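Local coordinates for adenylate kinase (Cryptosporidium parvum Iowa II, PDB 3BE4), which probably catalyses reversible phosphoryl transfer from ATP to AMP, and is seen here with the bisubstrate analogue bis(adenosine)-5'-pentaphosphate in its active site, at residues N7-G12 with F86-F91; Q97-A102 with V188-D193; S114-E119 with E211-I216. All blocks are in the same frame, centred on the assembly; numbering follows the deposited sequence. Where two conformers were deposited one is given.

Contact 1: N7-G12 with F86-F91; sequences NLILIG and FVLDGF. With AP5 (bis(adenosine)-5'-pentaphosphate), chain C.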
loop_
_atom_site.group_PDB
_atom_site.type_symbol
_atom_site.label_atom_id
_atom_site.label_comp_id
_atom_site.label_asym_id
_atom_site.label_seq_id
_atom_site.Cartn_x
_atom_site.Cartn_y
_atom_site.Cartn_z
ATOM N N ASN A 7 -6.396 5.969 12.051
ATOM C CA ASN A 7 -4.952 5.729 11.875
ATOM C C ASN A 7 -4.841 4.292 11.523
ATOM O O ASN A 7 -4.896 3.412 12.382
ATOM C CB ASN A 7 -4.105 6.053 13.144
ATOM C CG ASN A 7 -4.105 7.572 13.422
ATOM O OD1 ASN A 7 -4.400 8.344 12.545
ATOM N ND2 ASN A 7 -3.772 7.968 14.653
ATOM N N LEU A 8 -4.626 4.052 10.234
ATOM C CA LEU A 8 -4.890 2.692 9.639
ATOM C C LEU A 8 -3.622 2.172 8.964
ATOM O O LEU A 8 -2.864 2.894 8.369
ATOM C CB LEU A 8 -5.867 2.648 8.481
ATOM C CG LEU A 8 -7.205 3.184 8.834
ATOM C CD1 LEU A 8 -8.023 3.217 7.583
ATOM C CD2 LEU A 8 -7.885 2.348 9.875
ATOM N N ILE A 9 -3.402 0.871 9.116
ATOM C CA ILE A 9 -2.387 0.179 8.276
ATOM C C ILE A 9 -3.157 -0.884 7.471
ATOM O O ILE A 9 -4.012 -1.551 8.020
ATOM C CB ILE A 9 -1.381 -0.565 9.205
ATOM C CG1 ILE A 9 -0.503 0.440 10.015
ATOM C CG2 ILE A 9 -0.380 -1.413 8.377
ATOM C CD1 ILE A 9 0.502 -0.230 10.951
ATOM N N LEU A 10 -2.862 -0.965 6.188
ATOM C CA LEU A 10 -3.302 -2.119 5.378
ATOM C C LEU A 10 -2.095 -3.095 5.188
ATOM O O LEU A 10 -0.984 -2.670 4.801
ATOM C CB LEU A 10 -3.734 -1.616 4.036
ATOM C CG LEU A 10 -4.838 -0.529 4.073
ATOM C CD1 LEU A 10 -5.286 -0.307 2.666
ATOM C CD2 LEU A 10 -5.959 -0.910 4.961
ATOM N N ILE A 11 -2.226 -4.404 5.496
ATOM C CA ILE A 11 -1.118 -5.305 5.223
ATOM C C ILE A 11 -1.745 -6.344 4.254
ATOM O O ILE A 11 -2.904 -6.754 4.372
ATOM C CB ILE A 11 -0.812 -6.128 6.524
ATOM C CG1 ILE A 11 -0.166 -5.220 7.562
ATOM C CG2 ILE A 11 0.262 -7.234 6.218
ATOM C CD1 ILE A 11 -0.046 -5.994 8.912
ATOM N N GLY A 12 -0.968 -6.764 3.307
ATOM C CA GLY A 12 -1.520 -7.791 2.427
ATOM C C GLY A 12 -0.413 -8.031 1.395
ATOM O O GLY A 12 0.497 -7.231 1.249
ATOM N N PHE A 86 -4.530 8.669 8.712
ATOM C CA PHE A 86 -3.677 8.198 7.589
ATOM C C PHE A 86 -4.034 6.732 7.377
ATOM O O PHE A 86 -4.598 6.042 8.208
ATOM C CB PHE A 86 -2.180 8.247 8.041
ATOM C CG PHE A 86 -1.825 7.504 9.317
ATOM C CD1 PHE A 86 -1.555 6.146 9.277
ATOM C CD2 PHE A 86 -1.599 8.228 10.541
ATOM C CE1 PHE A 86 -1.189 5.438 10.437
ATOM C CE2 PHE A 86 -1.197 7.552 11.687
ATOM C CZ PHE A 86 -0.990 6.133 11.655
ATOM N N VAL A 87 -3.721 6.338 6.114
ATOM C CA VAL A 87 -3.739 4.915 5.788
ATOM C C VAL A 87 -2.385 4.541 5.146
ATOM O O VAL A 87 -1.973 5.132 4.160
ATOM C CB VAL A 87 -4.936 4.514 4.868
ATOM C CG1 VAL A 87 -5.076 5.390 3.584
ATOM C CG2 VAL A 87 -4.832 3.027 4.548
ATOM N N LEU A 88 -1.688 3.677 5.867
ATOM C CA LEU A 88 -0.313 3.163 5.429
ATOM C C LEU A 88 -0.525 1.899 4.625
ATOM O O LEU A 88 -1.314 1.063 4.962
ATOM C CB LEU A 88 0.538 2.861 6.677
ATOM C CG LEU A 88 0.698 4.012 7.609
ATOM C CD1 LEU A 88 1.601 3.612 8.827
ATOM C CD2 LEU A 88 1.102 5.255 7.038
ATOM N N ASP A 89 0.180 1.838 3.437
ATOM C CA ASP A 89 -0.159 0.833 2.445
ATOM C C ASP A 89 1.275 0.349 1.992
ATOM O O ASP A 89 2.079 1.019 1.347
ATOM C CB ASP A 89 -0.857 1.665 1.311
ATOM C CG ASP A 89 -0.863 0.963 -0.045
ATOM O OD1 ASP A 89 -0.336 -0.217 -0.185
ATOM O OD2 ASP A 89 -1.411 1.645 -0.994
ATOM N N GLY A 90 1.467 -0.905 2.409
ATOM C CA GLY A 90 2.828 -1.448 2.067
ATOM C C GLY A 90 3.866 -1.066 3.092
ATOM O O GLY A 90 5.043 -1.078 2.769
ATOM N N PHE A 91 3.443 -0.443 4.175
ATOM C CA PHE A 91 4.388 -0.066 5.280
ATOM C C PHE A 91 3.532 -0.149 6.494
ATOM O O PHE A 91 2.415 0.364 6.490
ATOM C CB PHE A 91 4.895 1.405 5.106
ATOM C CG PHE A 91 5.708 1.854 6.255
ATOM C CD1 PHE A 91 7.109 1.726 6.238
ATOM C CD2 PHE A 91 5.078 2.291 7.397
ATOM C CE1 PHE A 91 7.850 2.094 7.413
ATOM C CE2 PHE A 91 5.851 2.681 8.534
ATOM C CZ PHE A 91 7.201 2.536 8.548
HETATM P PA AP5 C . 4.410 -1.202 -3.920
HETATM O O1A AP5 C . 4.162 -0.114 -4.978
HETATM O O2A AP5 C . 3.707 -1.138 -2.646
HETATM O O3A AP5 C . 4.177 -2.636 -4.593
HETATM P PB AP5 C . 3.728 -4.025 -3.965
HETATM O O1B AP5 C . 4.110 -4.120 -2.568
HETATM O O2B AP5 C . 4.147 -5.106 -4.970
HETATM O O3B AP5 C . 2.061 -3.823 -4.040
HETATM P PG AP5 C . 1.179 -3.294 -5.221
HETATM O O1G AP5 C . 1.562 -4.041 -6.451
HETATM O O2G AP5 C . 1.264 -1.823 -5.190
HETATM O O3G AP5 C . -0.190 -3.849 -4.658
HETATM P PD AP5 C . -1.571 -3.164 -4.121
HETATM O O1D AP5 C . -1.375 -1.709 -4.085
HETATM O O2D AP5 C . -1.944 -3.933 -2.923
HETATM O O3D AP5 C . -2.611 -3.608 -5.253
HETATM P PE AP5 C . -3.335 -2.688 -6.335
HETATM O O1E AP5 C . -2.335 -2.011 -7.111
HETATM O O2E AP5 C . -4.435 -1.856 -5.707
HETATM O O5F AP5 C . 5.955 -1.316 -3.529
HETATM C C5F AP5 C . 6.820 -1.229 -4.673
HETATM C C4F AP5 C . 8.185 -1.830 -4.137
HETATM O O4F AP5 C . 8.828 -0.796 -3.430
HETATM C C3F AP5 C . 8.153 -2.992 -3.219
HETATM O O3F AP5 C . 8.036 -4.214 -3.915
HETATM C C2F AP5 C . 9.557 -2.802 -2.610
HETATM O O2F AP5 C . 10.612 -3.084 -3.609
HETATM C C1F AP5 C . 9.606 -1.311 -2.328
HETATM N N9A AP5 C . 8.998 -1.014 -1.059
HETATM C C8A AP5 C . 7.758 -0.328 -0.928
HETATM N N7A AP5 C . 7.456 -0.180 0.352
HETATM C C5A AP5 C . 8.525 -0.724 1.092
HETATM C C6A AP5 C . 8.760 -0.782 2.453
HETATM N N6A AP5 C . 7.931 -0.474 3.457
HETATM N N1A AP5 C . 9.979 -1.416 2.797
HETATM C C2A AP5 C . 10.811 -1.776 1.844
HETATM N N3A AP5 C . 10.629 -1.730 0.506
HETATM C C4A AP5 C . 9.431 -1.089 0.124
HETATM O O5J AP5 C . -4.107 -3.787 -7.150
HETATM C C5J AP5 C . -3.349 -4.718 -8.067
HETATM C C4J AP5 C . -4.324 -5.002 -9.230
HETATM O O4J AP5 C . -5.537 -5.681 -8.851
HETATM C C3J AP5 C . -4.656 -3.736 -10.025
HETATM O O3J AP5 C . -4.720 -4.054 -11.399
HETATM C C2J AP5 C . -6.048 -3.544 -9.510
HETATM O O2J AP5 C . -6.856 -2.868 -10.464
HETATM C C1J AP5 C . -6.712 -4.842 -9.352
HETATM N N9B AP5 C . -7.690 -5.040 -8.328
HETATM C C8B AP5 C . -7.760 -4.391 -7.096
HETATM N N7B AP5 C . -8.787 -4.919 -6.406
HETATM C C5B AP5 C . -9.380 -5.890 -7.178
HETATM C C6B AP5 C . -10.374 -6.885 -6.920
HETATM N N6B AP5 C . -11.014 -6.893 -5.750
HETATM N N1B AP5 C . -10.685 -7.754 -7.922
HETATM C C2B AP5 C . -9.934 -7.760 -9.106
HETATM N N3B AP5 C . -8.910 -6.894 -9.375
HETATM C C4B AP5 C . -8.558 -6.011 -8.369
#

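Contact 2: Q97-A102 with V188-D193; sequences QAEGLA and VKFYED. With AP5 (bis(adenosine)-5'-pentaphosphate), chain C.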
loop_
_atom_site.group_PDB
_atom_site.type_symbol
_atom_site.label_atom_id
_atom_site.label_comp_id
_atom_site.label_asym_id
_atom_site.label_seq_id
_atom_site.Cartn_x
_atom_site.Cartn_y
_atom_site.Cartn_z
ATOM N N GLN A 97 10.479 -2.168 10.786
ATOM C CA GLN A 97 9.607 -0.961 10.378
ATOM C C GLN A 97 8.446 -0.780 11.294
ATOM O O GLN A 97 8.077 0.360 11.533
ATOM C CB GLN A 97 9.113 -1.205 8.984
ATOM C CG GLN A 97 10.260 -1.083 7.981
ATOM C CD GLN A 97 9.805 -1.369 6.508
ATOM O OE1 GLN A 97 8.609 -1.270 6.237
ATOM N NE2 GLN A 97 10.748 -1.831 5.622
ATOM N N ALA A 98 7.815 -1.873 11.741
ATOM C CA ALA A 98 6.673 -1.787 12.703
ATOM C C ALA A 98 7.150 -1.129 14.039
ATOM O O ALA A 98 6.457 -0.300 14.611
ATOM C CB ALA A 98 6.079 -3.180 13.012
ATOM N N GLU A 99 8.301 -1.588 14.496
ATOM C CA GLU A 99 8.846 -1.017 15.760
ATOM C C GLU A 99 9.188 0.467 15.531
ATOM O O GLU A 99 9.058 1.272 16.474
ATOM C CB GLU A 99 10.094 -1.832 16.201
ATOM C CG GLU A 99 9.761 -3.305 16.500
ATOM C CD GLU A 99 10.972 -4.169 16.682
ATOM O OE1 GLU A 99 12.051 -3.916 16.034
ATOM O OE2 GLU A 99 10.777 -5.177 17.444
ATOM N N GLY A 100 9.728 0.804 14.348
ATOM C CA GLY A 100 10.151 2.170 14.045
ATOM C C GLY A 100 8.884 2.997 14.006
ATOM O O GLY A 100 8.849 4.080 14.538
ATOM N N LEU A 101 7.819 2.493 13.377
ATOM C CA LEU A 101 6.551 3.219 13.415
ATOM C C LEU A 101 5.960 3.433 14.841
ATOM O O LEU A 101 5.453 4.551 15.135
ATOM C CB LEU A 101 5.468 2.495 12.548
ATOM C CG LEU A 101 4.037 3.189 12.518
ATOM C CD1 LEU A 101 4.125 4.609 11.949
ATOM C CD2 LEU A 101 3.076 2.288 11.761
ATOM N N ALA A 102 6.038 2.389 15.693
ATOM C CA ALA A 102 5.548 2.517 17.072
ATOM C C ALA A 102 6.292 3.697 17.776
ATOM O O ALA A 102 5.670 4.448 18.490
ATOM C CB ALA A 102 5.864 1.173 17.781
ATOM N N VAL A 188 1.195 -9.855 10.861
ATOM C CA VAL A 188 -0.192 -10.124 11.207
ATOM C C VAL A 188 -0.250 -10.515 12.695
ATOM O O VAL A 188 -1.052 -9.973 13.447
ATOM C CB VAL A 188 -0.760 -11.253 10.399
ATOM C CG1 VAL A 188 -2.177 -11.546 10.835
ATOM C CG2 VAL A 188 -0.822 -10.830 8.953
ATOM N N LYS A 189 0.642 -11.398 13.133
ATOM C CA LYS A 189 0.633 -11.715 14.598
ATOM C C LYS A 189 1.012 -10.532 15.473
ATOM O O LYS A 189 0.403 -10.329 16.524
ATOM C CB LYS A 189 1.528 -12.972 14.801
ATOM C CG LYS A 189 0.777 -14.107 14.204
ATOM C CD LYS A 189 1.434 -15.472 14.369
ATOM C CE LYS A 189 0.660 -16.608 13.593
ATOM N NZ LYS A 189 -0.795 -16.847 13.936
ATOM N N PHE A 190 1.967 -9.705 15.016
ATOM C CA PHE A 190 2.455 -8.520 15.693
ATOM C C PHE A 190 1.252 -7.667 16.031
ATOM O O PHE A 190 1.106 -7.179 17.166
ATOM C CB PHE A 190 3.421 -7.735 14.800
ATOM C CG PHE A 190 4.024 -6.481 15.433
ATOM C CD1 PHE A 190 5.339 -6.484 15.995
ATOM C CD2 PHE A 190 3.349 -5.283 15.396
ATOM C CE1 PHE A 190 5.898 -5.341 16.540
ATOM C CE2 PHE A 190 3.895 -4.115 15.939
ATOM C CZ PHE A 190 5.178 -4.105 16.496
ATOM N N TYR A 191 0.381 -7.443 15.057
ATOM C CA TYR A 191 -0.797 -6.591 15.300
ATOM C C TYR A 191 -1.963 -7.257 15.955
ATOM O O TYR A 191 -2.795 -6.560 16.581
ATOM C CB TYR A 191 -1.215 -5.849 14.004
ATOM C CG TYR A 191 -0.168 -4.816 13.685
ATOM C CD1 TYR A 191 0.084 -3.716 14.516
ATOM C CD2 TYR A 191 0.616 -4.930 12.494
ATOM C CE1 TYR A 191 1.096 -2.734 14.217
ATOM C CE2 TYR A 191 1.596 -3.967 12.184
ATOM C CZ TYR A 191 1.872 -2.900 13.056
ATOM O OH TYR A 191 2.837 -2.016 12.712
ATOM N N GLU A 192 -2.133 -8.554 15.736
ATOM C CA GLU A 192 -3.168 -9.325 16.486
ATOM C C GLU A 192 -2.837 -9.304 17.971
ATOM O O GLU A 192 -3.726 -9.204 18.810
ATOM C CB GLU A 192 -3.138 -10.744 16.039
ATOM C CG GLU A 192 -3.855 -10.863 14.723
ATOM C CD GLU A 192 -3.945 -12.344 14.291
ATOM O OE1 GLU A 192 -3.019 -13.152 14.638
ATOM O OE2 GLU A 192 -4.917 -12.678 13.586
ATOM N N ASP A 193 -1.561 -9.383 18.293
ATOM C CA ASP A 193 -1.101 -9.264 19.723
ATOM C C ASP A 193 -1.392 -7.942 20.390
ATOM O O ASP A 193 -1.517 -7.887 21.621
ATOM C CB ASP A 193 0.378 -9.612 19.869
ATOM C CG ASP A 193 0.629 -11.130 19.660
ATOM O OD1 ASP A 193 -0.346 -11.909 19.564
ATOM O OD2 ASP A 193 1.811 -11.547 19.556
HETATM P PA AP5 C . 4.410 -1.202 -3.920
HETATM O O1A AP5 C . 4.162 -0.114 -4.978
HETATM O O2A AP5 C . 3.707 -1.138 -2.646
HETATM O O3A AP5 C . 4.177 -2.636 -4.593
HETATM P PB AP5 C . 3.728 -4.025 -3.965
HETATM O O1B AP5 C . 4.110 -4.120 -2.568
HETATM O O2B AP5 C . 4.147 -5.106 -4.970
HETATM O O3B AP5 C . 2.061 -3.823 -4.040
HETATM P PG AP5 C . 1.179 -3.294 -5.221
HETATM O O1G AP5 C . 1.562 -4.041 -6.451
HETATM O O2G AP5 C . 1.264 -1.823 -5.190
HETATM O O3G AP5 C . -0.190 -3.849 -4.658
HETATM P PD AP5 C . -1.571 -3.164 -4.121
HETATM O O1D AP5 C . -1.375 -1.709 -4.085
HETATM O O2D AP5 C . -1.944 -3.933 -2.923
HETATM O O3D AP5 C . -2.611 -3.608 -5.253
HETATM P PE AP5 C . -3.335 -2.688 -6.335
HETATM O O1E AP5 C . -2.335 -2.011 -7.111
HETATM O O2E AP5 C . -4.435 -1.856 -5.707
HETATM O O5F AP5 C . 5.955 -1.316 -3.529
HETATM C C5F AP5 C . 6.820 -1.229 -4.673
HETATM C C4F AP5 C . 8.185 -1.830 -4.137
HETATM O O4F AP5 C . 8.828 -0.796 -3.430
HETATM C C3F AP5 C . 8.153 -2.992 -3.219
HETATM O O3F AP5 C . 8.036 -4.214 -3.915
HETATM C C2F AP5 C . 9.557 -2.802 -2.610
HETATM O O2F AP5 C . 10.612 -3.084 -3.609
HETATM C C1F AP5 C . 9.606 -1.311 -2.328
HETATM N N9A AP5 C . 8.998 -1.014 -1.059
HETATM C C8A AP5 C . 7.758 -0.328 -0.928
HETATM N N7A AP5 C . 7.456 -0.180 0.352
HETATM C C5A AP5 C . 8.525 -0.724 1.092
HETATM C C6A AP5 C . 8.760 -0.782 2.453
HETATM N N6A AP5 C . 7.931 -0.474 3.457
HETATM N N1A AP5 C . 9.979 -1.416 2.797
HETATM C C2A AP5 C . 10.811 -1.776 1.844
HETATM N N3A AP5 C . 10.629 -1.730 0.506
HETATM C C4A AP5 C . 9.431 -1.089 0.124
HETATM O O5J AP5 C . -4.107 -3.787 -7.150
HETATM C C5J AP5 C . -3.349 -4.718 -8.067
HETATM C C4J AP5 C . -4.324 -5.002 -9.230
HETATM O O4J AP5 C . -5.537 -5.681 -8.851
HETATM C C3J AP5 C . -4.656 -3.736 -10.025
HETATM O O3J AP5 C . -4.720 -4.054 -11.399
HETATM C C2J AP5 C . -6.048 -3.544 -9.510
HETATM O O2J AP5 C . -6.856 -2.868 -10.464
HETATM C C1J AP5 C . -6.712 -4.842 -9.352
HETATM N N9B AP5 C . -7.690 -5.040 -8.328
HETATM C C8B AP5 C . -7.760 -4.391 -7.096
HETATM N N7B AP5 C . -8.787 -4.919 -6.406
HETATM C C5B AP5 C . -9.380 -5.890 -7.178
HETATM C C6B AP5 C . -10.374 -6.885 -6.920
HETATM N N6B AP5 C . -11.014 -6.893 -5.750
HETATM N N1B AP5 C . -10.685 -7.754 -7.922
HETATM C C2B AP5 C . -9.934 -7.760 -9.106
HETATM N N3B AP5 C . -8.910 -6.894 -9.375
HETATM C C4B AP5 C . -8.558 -6.011 -8.369
HETATM O O HOH W 1 3.565 -0.267 14.575
#

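Contact 3: S114-E119 with E211-I216; sequences SVIYFE and EQIKKI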
loop_
_atom_site.group_PDB
_atom_site.type_symbol
_atom_site.label_atom_id
_atom_site.label_comp_id
_atom_site.label_asym_id
_atom_site.label_seq_id
_atom_site.Cartn_x
_atom_site.Cartn_y
_atom_site.Cartn_z
ATOM N N SER A 114 -6.557 0.761 13.625
ATOM C CA SER A 114 -6.965 -0.533 13.118
ATOM C C SER A 114 -5.883 -0.933 12.153
ATOM O O SER A 114 -5.274 -0.053 11.533
ATOM C CB SER A 114 -8.266 -0.464 12.231
ATOM O OG SER A 114 -9.416 -0.353 13.102
ATOM N N VAL A 115 -5.687 -2.241 12.021
ATOM C CA VAL A 115 -4.801 -2.780 10.978
ATOM C C VAL A 115 -5.709 -3.762 10.230
ATOM O O VAL A 115 -6.407 -4.602 10.846
ATOM C CB VAL A 115 -3.600 -3.556 11.618
ATOM C CG1 VAL A 115 -2.800 -4.280 10.558
ATOM C CG2 VAL A 115 -2.683 -2.592 12.413
ATOM N N ILE A 116 -5.684 -3.703 8.916
ATOM C CA ILE A 116 -6.625 -4.526 8.121
ATOM C C ILE A 116 -5.744 -5.409 7.259
ATOM O O ILE A 116 -4.934 -4.925 6.430
ATOM C CB ILE A 116 -7.495 -3.656 7.198
ATOM C CG1 ILE A 116 -8.407 -2.857 8.121
ATOM C CG2 ILE A 116 -8.452 -4.555 6.310
ATOM C CD1 ILE A 116 -9.463 -1.882 7.371
ATOM N N TYR A 117 -5.960 -6.723 7.355
ATOM C CA TYR A 117 -5.111 -7.682 6.640
ATOM C C TYR A 117 -5.938 -8.226 5.453
ATOM O O TYR A 117 -7.059 -8.747 5.619
ATOM C CB TYR A 117 -4.755 -8.826 7.583
ATOM C CG TYR A 117 -4.040 -10.021 6.940
ATOM C CD1 TYR A 117 -3.128 -9.888 5.909
ATOM C CD2 TYR A 117 -4.303 -11.286 7.430
ATOM C CE1 TYR A 117 -2.525 -11.064 5.278
ATOM C CE2 TYR A 117 -3.710 -12.387 6.866
ATOM C CZ TYR A 117 -2.860 -12.264 5.806
ATOM O OH TYR A 117 -2.318 -13.443 5.345
ATOM N N PHE A 118 -5.412 -8.062 4.247
ATOM C CA PHE A 118 -6.134 -8.448 3.023
ATOM C C PHE A 118 -5.748 -9.914 2.748
ATOM O O PHE A 118 -4.587 -10.198 2.379
ATOM C CB PHE A 118 -5.616 -7.627 1.827
ATOM C CG PHE A 118 -6.229 -6.219 1.740
ATOM C CD1 PHE A 118 -6.328 -5.354 2.871
ATOM C CD2 PHE A 118 -6.675 -5.757 0.510
ATOM C CE1 PHE A 118 -6.919 -4.052 2.715
ATOM C CE2 PHE A 118 -7.183 -4.512 0.346
ATOM C CZ PHE A 118 -7.386 -3.628 1.451
ATOM N N GLU A 119 -6.686 -10.830 2.977
ATOM C CA GLU A 119 -6.346 -12.254 2.725
ATOM C C GLU A 119 -6.584 -12.615 1.275
ATOM O O GLU A 119 -7.657 -12.448 0.746
ATOM C CB GLU A 119 -7.197 -13.150 3.607
ATOM C CG GLU A 119 -6.850 -12.957 5.014
ATOM C CD GLU A 119 -7.583 -14.016 5.924
ATOM O OE1 GLU A 119 -8.840 -13.987 5.959
ATOM O OE2 GLU A 119 -6.883 -14.844 6.600
ATOM N N GLU A 211 -17.045 -2.846 0.814
ATOM C CA GLU A 211 -18.032 -3.019 1.906
ATOM C C GLU A 211 -17.481 -3.733 3.132
ATOM O O GLU A 211 -17.818 -3.349 4.258
ATOM C CB GLU A 211 -19.371 -3.625 1.382
ATOM C CG GLU A 211 -20.174 -2.724 0.415
ATOM C CD GLU A 211 -20.363 -1.279 0.912
ATOM O OE1 GLU A 211 -20.860 -1.132 2.060
ATOM O OE2 GLU A 211 -19.944 -0.316 0.177
ATOM N N GLN A 212 -16.552 -4.687 3.036
ATOM C CA GLN A 212 -16.025 -5.245 4.166
ATOM C C GLN A 212 -15.133 -4.306 4.938
ATOM O O GLN A 212 -15.066 -4.419 6.161
ATOM C CB GLN A 212 -15.189 -6.461 3.801
ATOM C CG GLN A 212 -15.961 -7.655 3.278
ATOM C CD GLN A 212 -14.874 -8.676 2.929
ATOM O OE1 GLN A 212 -14.302 -9.333 3.746
ATOM N NE2 GLN A 212 -14.482 -8.643 1.626
ATOM N N ILE A 213 -14.405 -3.466 4.219
ATOM C CA ILE A 213 -13.637 -2.474 4.872
ATOM C C ILE A 213 -14.494 -1.438 5.622
ATOM O O ILE A 213 -14.173 -1.123 6.791
ATOM C CB ILE A 213 -12.593 -1.819 3.910
ATOM C CG1 ILE A 213 -11.583 -2.926 3.524
ATOM C CG2 ILE A 213 -11.935 -0.571 4.648
ATOM C CD1 ILE A 213 -10.635 -2.369 2.411
ATOM N N LYS A 214 -15.540 -0.983 5.010
ATOM C CA LYS A 214 -16.466 -0.049 5.692
ATOM C C LYS A 214 -17.053 -0.635 6.986
ATOM O O LYS A 214 -17.311 0.105 7.966
ATOM C CB LYS A 214 -17.625 0.338 4.797
ATOM C CG LYS A 214 -17.244 1.303 3.691
ATOM C CD LYS A 214 -18.289 1.466 2.646
ATOM C CE LYS A 214 -18.043 2.757 1.929
ATOM N NZ LYS A 214 -19.210 3.230 1.152
ATOM N N LYS A 215 -17.206 -1.949 7.056
ATOM C CA LYS A 215 -17.727 -2.587 8.273
ATOM C C LYS A 215 -16.773 -2.537 9.414
ATOM O O LYS A 215 -17.179 -2.505 10.611
ATOM C CB LYS A 215 -18.048 -4.086 7.995
ATOM C CG LYS A 215 -19.403 -4.225 7.311
ATOM C CD LYS A 215 -19.762 -5.755 7.158
ATOM C CE LYS A 215 -18.546 -6.821 7.348
ATOM N NZ LYS A 215 -18.340 -7.961 6.246
ATOM N N ILE A 216 -15.481 -2.518 9.114
ATOM C CA ILE A 216 -14.456 -2.452 10.092
ATOM C C ILE A 216 -14.118 -1.016 10.513
ATOM O O ILE A 216 -13.634 -0.833 11.631
ATOM C CB ILE A 216 -13.131 -3.013 9.477
ATOM C CG1 ILE A 216 -13.145 -4.518 9.337
ATOM C CG2 ILE A 216 -11.857 -2.677 10.386
ATOM C CD1 ILE A 216 -12.055 -4.987 8.426
HETATM O O HOH W 2 -11.515 1.201 12.545
#

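Contact 1: N7-G12 with F86-F91
In the parallel core sheet of this P-loop NTPase fold, with strand order 2-3-1-4-5, central strand 7-12 lies parallel to strand 86-89, with L8 beside V87 and I9 beside L88. Three backbone bonds join them: L8 N to F86 O (2.8 Å), L88 N to L8 O (2.9 Å) and L10 N to L88 O (2.8 Å). At the start of the pair the amide of N7 stacks on the F86 ring, the planes 6° apart, with N7 CG 3.4 Å from F86 CE2 and N7 CB over the face. F86 CG lies between the backbone N and the carbonyl carbon (chi1 55°). N7 ND2 bonds to S111 O and D110 OD2, which fixes the turn of the amide. On the side of L8 and L10, V87 CG2 lies 3.6 Å from L10 CG; on the other, I9 CG1 meets L88 CD1 at 4.0 Å. Past the paired residues the chain turns at G90, whose O accepts a hydrogen bond from AP5 N6A (3.0 Å) and another from R93 NE, while D89 OD2 is hydrogen-bonded to H33 NE2. A buried, mostly apolar pair of strands thus leads to a backbone carbonyl shared between an adenine amino group and an arginine.

Contact 2: Q97-A102 with V188-D193
The F190 ring carries the CB of A98 on one face, 3.7 Å above the plane and displaced toward the rim, while Y191 CG lies in the plane at its edge. The Y191 ring in turn has F190 CD2 over the centre of one face, and a water at its edge, in plane. Two helices of the adenylate kinase core that flank the same side of the parallel sheet meet here, their axes 11.9 Å apart and their directions 33° from each other. The contact is small and rests on one methyl group: A98 CB comes within 3.7 Å of F190 CZ in a CH-pi contact and within 3.5 Å of Y191 OH. The CB of F190 already points to helix 95-108, and chi1 (-179°) sets CG anti to the backbone N. Besides A98, the ring meets E99 CG in a looser contact. The Y191 side chain also touches I11 of the sheet.

Q97, next to A98 in the chain, takes no part in the helix contact; its side chain, extended beyond CG, pairs with an adenine. Its OE1 accepts a hydrogen bond from AP5 N6A (3.0 Å, angle 163°) and its NE2 donates to AP5 N1A (3.0 Å), a two-point pairing consistent with the AMP site of adenylate kinases. D66 OD1 and R93 N also bond to this amide and would hold its orientation. Between the helices, the water at the Y191 edge donates to A98 O at 2.9 Å and lies 2.7 Å from Y191 OH.

Contact 3: S114-E119 with E211-I216
Strand 114-119 meets I213 and I216 of a helix that runs nearly antiparallel to it, at 157° with 10.5 Å between the axes, as the C-terminal helix packs on the parallel sheet. S114 and I116 point to the helix, and the ring of F118 turns its end to it; residues three apart on the helix, I213 and I216, meet them.

I116 carries the centre. Its CD1 lies 3.9 Å from I213 CG2 and also 3.9 Å from I216 CG2, so the end of one side chain is lodged between two branch methyls. With I116 CG1 anti to the carbonyl carbon (chi1 -68°) and CD1 extended beyond it, the side chain meets I216 tip to tip, but crosses I213 at a slant. Farther along the strand, the F118 ring and I213 meet at about a right angle, I213 CD1 coming 3.6 Å from F118 CZ. The interface is apolar here, and the polar link lies at the other end: a water sits 2.7 Å from S114 OG and donates to I216 O at 3.1 Å, joining the start of the strand to the last residue of 211-216.

The strand is held between its neighbours in the sheet, bonding through S114 and I116 to strand 7-12 and through V115 to I196 and K198. I216 rests also on K198 and V200 of the edge strand 197-201. I213 and K214 touch F24 of helix 18-29, and F118 touches Q21 of the same helix.

From the N terminus, strand 7-12 enters the middle of the sheet, and contact 1 closes a mostly helical loop of 73 residues when strand 86-89 returns beside it. That loop is complete before the other two open. Contact 2 begins in the next helix, and contact 3 in the strand that follows it; because 188-193 returns before 211-216, their loops cross. Contacts 2 and 3 lie on opposite sides of the sheet, their centres about 17 Å apart, yet Y191 reaches V115 of the strand in contact 3. I9 of contact 1 packs on both Y191 and L101, and strands 7-12 and 114-119 are adjacent. Contacts 1 and 2 also converge on the same adenine.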